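Local coordinates for mandelate racemase / muconate lactonizing enzyme, C-terminal domain protein (Pseudovibrio sp. JE062, PDB 4JHM) that is of unknown function but belongs by family to the enolase superfamily, with an N-terminal domain of sheet and helices beside a TIM-type barrel, at residues L13-D18 and T36-R41; F161-L166 and R192-T197. One frame throughout, in Å; residues are numbered along the deposited sequence.

Interaction 1. Residues L13-D18 and T36-R41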
loop_
_atom_site.group_PDB
_atom_site.type_symbol
_atom_site.label_atom_id
_atom_site.label_comp_id
_atom_site.label_asym_id
_atom_site.label_seq_id
_atom_site.Cartn_x
_atom_site.Cartn_y
_atom_site.Cartn_z
ATOM N N LEU A 13 -4.601 28.121 43.112
ATOM C CA LEU A 13 -5.190 26.883 42.627
ATOM C C LEU A 13 -6.432 26.545 43.430
ATOM O O LEU A 13 -6.436 26.672 44.650
ATOM C CB LEU A 13 -4.185 25.739 42.731
ATOM C CG LEU A 13 -2.841 25.961 42.039
ATOM C CD1 LEU A 13 -2.049 24.662 42.015
ATOM C CD2 LEU A 13 -3.044 26.510 40.635
ATOM N N TYR A 14 -7.485 26.113 42.740
ATOM C CA TYR A 14 -8.731 25.739 43.401
ATOM C C TYR A 14 -9.288 24.423 42.872
ATOM O O TYR A 14 -9.115 24.077 41.701
ATOM C CB TYR A 14 -9.777 26.837 43.227
ATOM C CG TYR A 14 -9.396 28.137 43.884
ATOM C CD1 TYR A 14 -9.604 28.337 45.238
ATOM C CD2 TYR A 14 -8.820 29.164 43.150
ATOM C CE1 TYR A 14 -9.251 29.525 45.847
ATOM C CE2 TYR A 14 -8.465 30.358 43.748
ATOM C CZ TYR A 14 -8.683 30.531 45.097
ATOM O OH TYR A 14 -8.332 31.710 45.700
ATOM N N ALA A 15 -9.952 23.693 43.757
ATOM C CA ALA A 15 -10.677 22.493 43.388
ATOM C C ALA A 15 -12.000 22.523 44.142
ATOM O O ALA A 15 -12.038 22.326 45.363
ATOM C CB ALA A 15 -9.879 21.247 43.743
ATOM N N LEU A 16 -13.080 22.789 43.414
ATOM C CA LEU A 16 -14.384 22.968 44.030
ATOM C C LEU A 16 -15.413 21.999 43.467
ATOM O O LEU A 16 -15.190 21.372 42.434
ATOM C CB LEU A 16 -14.867 24.414 43.864
ATOM C CG LEU A 16 -14.747 25.065 42.485
ATOM C CD1 LEU A 16 -15.802 26.143 42.310
ATOM C CD2 LEU A 16 -13.358 25.650 42.273
ATOM N N ALA A 17 -16.536 21.884 44.169
ATOM C CA ALA A 17 -17.614 20.968 43.800
ATOM C C ALA A 17 -18.877 21.320 44.585
ATOM O O ALA A 17 -18.858 22.212 45.427
ATOM C CB ALA A 17 -17.202 19.529 44.074
ATOM N N ASP A 18 -19.968 20.613 44.302
ATOM C CA ASP A 18 -21.251 20.849 44.960
ATOM C C ASP A 18 -21.869 19.521 45.401
ATOM O O ASP A 18 -22.280 18.708 44.567
ATOM C CB ASP A 18 -22.205 21.592 44.015
ATOM C CG ASP A 18 -23.530 21.947 44.672
ATOM O OD1 ASP A 18 -24.374 21.045 44.844
ATOM O OD2 ASP A 18 -23.736 23.134 45.008
ATOM N N THR A 36 -15.682 17.477 39.793
ATOM C CA THR A 36 -14.826 18.483 40.393
ATOM C C THR A 36 -14.357 19.431 39.311
ATOM O O THR A 36 -14.086 19.007 38.181
ATOM C CB THR A 36 -13.566 17.855 40.993
ATOM O OG1 THR A 36 -13.933 16.864 41.954
ATOM C CG2 THR A 36 -12.712 18.913 41.653
ATOM N N ASN A 37 -14.256 20.711 39.655
ATOM C CA ASN A 37 -13.693 21.704 38.752
ATOM C C ASN A 37 -12.363 22.197 39.312
ATOM O O ASN A 37 -12.259 22.482 40.506
ATOM C CB ASN A 37 -14.662 22.870 38.575
ATOM C CG ASN A 37 -14.329 23.739 37.375
ATOM O OD1 ASN A 37 -13.294 23.570 36.733
ATOM N ND2 ASN A 37 -15.211 24.680 37.069
ATOM N N ASN A 38 -11.350 22.281 38.454
ATOM C CA ASN A 38 -10.033 22.766 38.854
ATOM C C ASN A 38 -9.755 24.115 38.219
ATOM O O ASN A 38 -9.711 24.232 36.999
ATOM C CB ASN A 38 -8.959 21.773 38.432
ATOM C CG ASN A 38 -9.216 20.385 38.973
ATOM O OD1 ASN A 38 -9.075 20.139 40.171
ATOM N ND2 ASN A 38 -9.596 19.465 38.092
ATOM N N ILE A 39 -9.565 25.140 39.040
ATOM C CA ILE A 39 -9.361 26.478 38.513
ATOM C C ILE A 39 -7.963 27.006 38.801
ATOM O O ILE A 39 -7.486 26.949 39.936
ATOM C CB ILE A 39 -10.390 27.466 39.080
ATOM C CG1 ILE A 39 -11.774 27.169 38.503
ATOM C CG2 ILE A 39 -9.987 28.894 38.751
ATOM C CD1 ILE A 39 -12.887 28.000 39.108
ATOM N N VAL A 40 -7.318 27.512 37.753
ATOM C CA VAL A 40 -6.049 28.212 37.874
ATOM C C VAL A 40 -6.283 29.698 37.650
ATOM O O VAL A 40 -6.745 30.099 36.580
ATOM C CB VAL A 40 -5.032 27.733 36.823
ATOM C CG1 VAL A 40 -3.756 28.557 36.912
ATOM C CG2 VAL A 40 -4.727 26.255 37.002
ATOM N N ARG A 41 -5.972 30.511 38.657
ATOM C CA ARG A 41 -6.078 31.956 38.526
ATOM C C ARG A 41 -4.691 32.593 38.557
ATOM O O ARG A 41 -4.004 32.542 39.575
ATOM C CB ARG A 41 -6.943 32.546 39.643
ATOM C CG ARG A 41 -7.697 33.795 39.211
ATOM C CD ARG A 41 -7.604 34.920 40.220
ATOM N NE ARG A 41 -8.516 34.754 41.348
ATOM C CZ ARG A 41 -8.973 35.759 42.090
ATOM N NH1 ARG A 41 -8.614 37.008 41.823
ATOM N NH2 ARG A 41 -9.797 35.521 43.098
#

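Interaction 2. Residues F161-L166 and R192-T197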
loop_
_atom_site.group_PDB
_atom_site.type_symbol
_atom_site.label_atom_id
_atom_site.label_comp_id
_atom_site.label_asym_id
_atom_site.label_seq_id
_atom_site.Cartn_x
_atom_site.Cartn_y
_atom_site.Cartn_z
ATOM N N PHE A 161 -33.376 24.071 21.187
ATOM C CA PHE A 161 -32.275 23.237 20.721
ATOM C C PHE A 161 -32.568 22.608 19.364
ATOM O O PHE A 161 -33.680 22.155 19.099
ATOM C CB PHE A 161 -31.967 22.130 21.731
ATOM C CG PHE A 161 -31.168 22.587 22.923
ATOM C CD1 PHE A 161 -29.870 23.049 22.769
ATOM C CD2 PHE A 161 -31.707 22.530 24.201
ATOM C CE1 PHE A 161 -29.130 23.458 23.862
ATOM C CE2 PHE A 161 -30.970 22.937 25.296
ATOM C CZ PHE A 161 -29.679 23.400 25.124
ATOM N N THR A 162 -31.542 22.571 18.524
ATOM C CA THR A 162 -31.650 22.089 17.152
ATOM C C THR A 162 -31.088 20.676 16.997
ATOM O O THR A 162 -31.226 20.054 15.944
ATOM C CB THR A 162 -30.857 23.018 16.220
ATOM O OG1 THR A 162 -29.673 23.473 16.903
ATOM C CG2 THR A 162 -31.705 24.216 15.821
ATOM N N ALA A 163 -30.442 20.182 18.047
ATOM C CA ALA A 163 -29.759 18.900 17.993
ATOM C C ALA A 163 -29.595 18.335 19.394
ATOM O O ALA A 163 -29.424 19.080 20.358
ATOM C CB ALA A 163 -28.402 19.058 17.329
ATOM N N ILE A 164 -29.647 17.013 19.500
ATOM C CA ILE A 164 -29.496 16.352 20.782
ATOM C C ILE A 164 -28.527 15.181 20.680
ATOM O O ILE A 164 -28.707 14.288 19.852
ATOM C CB ILE A 164 -30.847 15.825 21.286
ATOM C CG1 ILE A 164 -31.830 16.985 21.466
ATOM C CG2 ILE A 164 -30.661 15.063 22.590
ATOM C CD1 ILE A 164 -33.202 16.558 21.939
ATOM N N LYS A 165 -27.490 15.193 21.513
ATOM C CA LYS A 165 -26.611 14.039 21.634
ATOM C C LYS A 165 -26.998 13.262 22.880
ATOM O O LYS A 165 -26.732 13.692 24.002
ATOM C CB LYS A 165 -25.133 14.431 21.707
ATOM C CG LYS A 165 -24.227 13.229 21.956
ATOM C CD LYS A 165 -22.751 13.576 21.916
ATOM C CE LYS A 165 -22.269 14.189 23.220
ATOM N NZ LYS A 165 -20.871 14.695 23.107
ATOM N N LEU A 166 -27.625 12.115 22.667
ATOM C CA LEU A 166 -28.047 11.261 23.755
ATOM C C LEU A 166 -26.845 10.584 24.388
ATOM O O LEU A 166 -26.028 10.006 23.690
ATOM C CB LEU A 166 -28.984 10.176 23.230
ATOM C CG LEU A 166 -30.196 10.633 22.427
ATOM C CD1 LEU A 166 -30.752 9.467 21.627
ATOM C CD2 LEU A 166 -31.250 11.210 23.349
ATOM N N ARG A 192 -31.745 17.013 15.001
ATOM C CA ARG A 192 -30.569 16.201 14.689
ATOM C C ARG A 192 -30.146 15.403 15.920
ATOM O O ARG A 192 -29.941 15.977 16.987
ATOM C CB ARG A 192 -29.405 17.094 14.244
ATOM C CG ARG A 192 -29.680 17.956 13.020
ATOM C CD ARG A 192 -29.994 17.105 11.805
ATOM N NE ARG A 192 -28.975 16.080 11.580
ATOM C CZ ARG A 192 -29.132 15.026 10.784
ATOM N NH1 ARG A 192 -30.270 14.839 10.125
ATOM N NH2 ARG A 192 -28.148 14.154 10.647
ATOM N N PHE A 193 -30.008 14.088 15.773
ATOM C CA PHE A 193 -29.675 13.223 16.906
ATOM C C PHE A 193 -28.295 12.588 16.783
ATOM O O PHE A 193 -27.885 12.168 15.698
ATOM C CB PHE A 193 -30.722 12.121 17.068
ATOM C CG PHE A 193 -32.026 12.596 17.656
ATOM C CD1 PHE A 193 -32.182 12.711 19.027
ATOM C CD2 PHE A 193 -33.099 12.909 16.838
ATOM C CE1 PHE A 193 -33.379 13.137 19.570
ATOM C CE2 PHE A 193 -34.303 13.331 17.375
ATOM C CZ PHE A 193 -34.442 13.446 18.743
HETATM N N MSE A 194 -27.592 12.520 17.913
HETATM C CA MSE A 194 -26.270 11.901 17.994
HETATM C C MSE A 194 -26.269 10.927 19.139
HETATM O O MSE A 194 -27.120 10.998 20.026
HETATM C CB MSE A 194 -25.174 12.935 18.251
HETATM C CG MSE A 194 -25.042 13.946 17.120
HETATM SE SE MSE A 194 -26.039 15.598 17.543
HETATM C CE MSE A 194 -24.553 16.883 17.402
ATOM N N LEU A 195 -25.300 10.016 19.136
ATOM C CA LEU A 195 -25.211 8.976 20.151
ATOM C C LEU A 195 -23.773 8.812 20.623
ATOM O O LEU A 195 -22.861 8.689 19.802
ATOM C CB LEU A 195 -25.713 7.659 19.570
ATOM C CG LEU A 195 -25.853 6.488 20.537
ATOM C CD1 LEU A 195 -26.881 6.807 21.609
ATOM C CD2 LEU A 195 -26.246 5.233 19.773
ATOM N N ASP A 196 -23.570 8.822 21.939
ATOM C CA ASP A 196 -22.247 8.578 22.527
ATOM C C ASP A 196 -22.241 7.252 23.299
ATOM O O ASP A 196 -22.922 7.120 24.319
ATOM C CB ASP A 196 -21.847 9.736 23.452
ATOM C CG ASP A 196 -20.481 9.532 24.098
ATOM O OD1 ASP A 196 -19.907 8.437 23.949
ATOM O OD2 ASP A 196 -19.975 10.465 24.756
ATOM N N THR A 197 -21.483 6.272 22.808
ATOM C CA THR A 197 -21.421 4.958 23.448
ATOM C C THR A 197 -20.099 4.757 24.204
ATOM O O THR A 197 -19.703 3.625 24.500
ATOM C CB THR A 197 -21.616 3.817 22.427
ATOM O OG1 THR A 197 -20.598 3.888 21.422
ATOM C CG2 THR A 197 -22.984 3.906 21.764
#

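Interaction 1. Residues L13-D18 and T36-R41
The carbonyl oxygen Tyr14 O takes two donors from the facing strand: Ile39 N at 2.9 Å, tilted 33° from the carbonyl plane, and the weaker CA-H of Asn38, whose CA lies 3.3 Å from Tyr14 O. Ile39 returns the bond, Tyr14 N reaching Ile39 O at 2.9 Å, which makes these two a hydrogen-bonded antiparallel pair. Leu16 and Asn37 form the next such pair, and there the N-H of Asn37 points almost straight at Leu16 O (174° at the hydrogen).

On the face carrying Tyr14, Leu16, Asn37 and Ile39, the branch of Leu16 swings inward. Its CG sits between the backbone N and the carbonyl carbon (chi1 46°), and its CD2 meets Ile39 CD1 at 4.0 Å, the two side chains crossing obliquely. The other face packs on helix 65-73. Here Leu13 and Val40 run side by side, CD2 of Leu13 lying 4.0 Å from CG2 of Val40, while Ala15 CB rests 3.8 Å from Asn38 OD1. The amide nitrogen of Asn38 turns to Ser56 OG and Thr54 O of strand 50-58.

These are the two central strands of a four-stranded antiparallel sheet, between strands 50-58 and 369-376. All four hydrogen bonds joining the two segments run backbone to backbone, whereas side chains meet mostly through hydrocarbon, Asn38 OD1 against Ala15 CB being the exception, and the amide of Asn38 ties the pair to the next strand.

Interaction 2. Residues F161-L166 and R192-T197
Met194, built as selenomethionine, and Leu166 meet through the Met194 carbonyl: Leu166 N bonds to Met194 O at 2.9 Å, approaching from above the carbonyl plane, 37° out of it, and Leu166 CB lies 3.8 Å from the same oxygen. Met194 also donates its own N-H, Met194 N lying 2.9 Å from Ile164 O. The bend of the Met194 chain at chi2, 97°, lays SE 3.8 Å from Ile164 O and 4.2 Å from Ala163 CB.

Lys165 crosses Met194 at about a right angle, CB to CB at 3.8 Å. Its CG is anti to the backbone N (chi1 175°), and the chain stays extended through chi2 and bends at chi3. NZ forms salt bridges with Glu222 and Glu324 and a hydrogen bond with the hydroxyl of Tyr137, residues of other strands of the same sheet.

Strands 163-167 and 192-196 run parallel, joined through helix 172-186 as a beta-alpha-beta crossover, the repeating element of the TIM-type barrel. The face with Ala163, Lys165, Arg192 and Met194 turns away from the helices, while on the other Ile164 and Leu166 pack against helix 149-159, Phe193 and Leu195 against helix 172-186.

On that helix-facing side Leu166 fits between two neighbours: its CD1 approaches Phe193 CD1 at 4.4 Å, and its CB stands 4.3 Å from Leu195 CD1. Ile164 lies beside the Phe193 ring, pointing the same way, and Val182 and Tyr186 of helix 172-186 touch that ring too.

Interaction 1 and interaction 2 lie on opposite sides of the chain's centre, their own centres 29 Å apart and their nearest atoms about 17 Å apart, so neither touches the other. They follow one another along the chain: the 13-18/36-41 pairing closes before 161-166 begins. One is an antiparallel pair in the sheet of the smaller domain, the other a parallel pair of adjacent barrel strands, and each joins neighbouring strands within the sheet of its own part of the fold. In enolase-superfamily proteins the active site generally sits at the C-terminal ends of the barrel strands, capped by the smaller domain, and the same layout is probable here.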